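Local structure of HTH-type transcriptional repressor NemR (Escherichia coli, 4YZE) at the interface of chains A and B. The protein represses transcription of the nemRA-gloA operon by binding the NemR box, and takes part in the response to electrophiles and reactive chlorine species. Residues are numbered along the deposited sequence; one frame, centred on the assembly and turned at random. Chains: chain A/B, HTH-type transcriptional repressor NemR.

The interface of chains A and B. Residues chain A 178-179; chain B 129, 133.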
loop_
_atom_site.group_PDB
_atom_site.type_symbol
_atom_site.label_atom_id
_atom_site.label_comp_id
_atom_site.label_asym_id
_atom_site.label_seq_id
_atom_site.Cartn_x
_atom_site.Cartn_y
_atom_site.Cartn_z
ATOM N N ILE A 178 -3.257 -2.099 -8.653
ATOM C CA ILE A 178 -2.288 -2.748 -9.519
ATOM C C ILE A 178 -2.917 -3.788 -10.423
ATOM O O ILE A 178 -2.684 -3.768 -11.626
ATOM C CB ILE A 178 -1.151 -3.401 -8.720
ATOM C CG1 ILE A 178 -0.276 -2.335 -8.075
ATOM C CG2 ILE A 178 -0.275 -4.249 -9.623
ATOM C CD1 ILE A 178 0.630 -2.888 -7.006
ATOM N N SER A 179 -3.703 -4.693 -9.852
ATOM C CA SER A 179 -4.278 -5.776 -10.634
ATOM C C SER A 179 -5.556 -5.379 -11.349
ATOM O O SER A 179 -6.096 -6.175 -12.107
ATOM C CB SER A 179 -4.606 -6.960 -9.736
ATOM O OG SER A 179 -5.622 -6.618 -8.806
ATOM N N ASP B 129 1.787 -7.647 -11.790
ATOM C CA ASP B 129 0.722 -8.541 -11.321
ATOM C C ASP B 129 1.235 -9.954 -11.063
ATOM O O ASP B 129 0.963 -10.532 -10.011
ATOM C CB ASP B 129 -0.427 -8.601 -12.328
ATOM C CG ASP B 129 -1.183 -7.295 -12.421
ATOM O OD1 ASP B 129 -1.233 -6.564 -11.403
ATOM O OD2 ASP B 129 -1.731 -7.002 -13.507
ATOM N N ARG B 133 1.290 -12.123 -7.650
ATOM C CA ARG B 133 0.609 -13.406 -7.612
ATOM C C ARG B 133 1.557 -14.553 -7.274
ATOM O O ARG B 133 1.175 -15.480 -6.547
ATOM C CB ARG B 133 -0.145 -13.685 -8.925
ATOM C CG ARG B 133 -1.372 -12.789 -9.105
ATOM C CD ARG B 133 -2.293 -13.274 -10.219
ATOM N NE ARG B 133 -3.034 -12.165 -10.828
ATOM C CZ ARG B 133 -4.215 -11.716 -10.407
ATOM N NH1 ARG B 133 -4.822 -12.272 -9.363
ATOM N NH2 ARG B 133 -4.795 -10.703 -11.036
#
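The carboxylate of B:Asp129 sits against the C-terminal end of a helix of the other subunit, next to A:Ile178 and A:Ser179. NemR is a TetR-family repressor, and such proteins work as dimers joined through their C-terminal domains. This patch belongs to that two-fold interface and has a twin with the chains exchanged. Chain A supplies the last turn of helix 158-179. Chain B supplies B:Asp129 and B:Arg133, one turn apart on helix 122-148.

B:Asp129 makes most of the contact through OD1, the carboxylate oxygen turned into chain A. OD2 is turned away from the side chain of A:Ile178 and lies further off, 3.9 Å from the carbonyl O of that residue. The CG of B:Asp129 stands anti to its own carbonyl carbon (chi1 -68°), which carries the carboxylate towards chain A. OD1 lies 3.2 Å from CA of A:Ser179, a close contact with the backbone. The carboxylate carbon CG is 3.9 Å from the same CA. OD1 also lies over the face of the peptide group that links A:Ile178 to A:Ser179, 3.2 Å from the carbonyl O of A:Ile178. Both oxygens would normally only accept, so the pair is an unfavourable contact and not a hydrogen bond. The C-terminal end of the helix would probably disfavour a negative charge here.

The side chains of A:Ile178 and B:Asp129 run past one another, pointing opposite ways. The gamma-methyl branch CG2 of A:Ile178 is the one turned to OD1, but its approach is too tight to be reliable.

A:Ser179 turns CA and CB to B:Asp129. OG stands between the backbone N and carbonyl carbon (chi1 65°), which points the hydroxyl away from that carboxylate. CB lies 3.8 Å from OD1 of B:Asp129.

The chain of B:Arg133, extended from CG to NE, brings its guanidinium to the CB side of A:Ser179. The guanidinium is turned across the end of that chain (chi4 -89°). The terminal nitrogen NH2 comes to 4.0 Å from CB of A:Ser179, a loose packing contact.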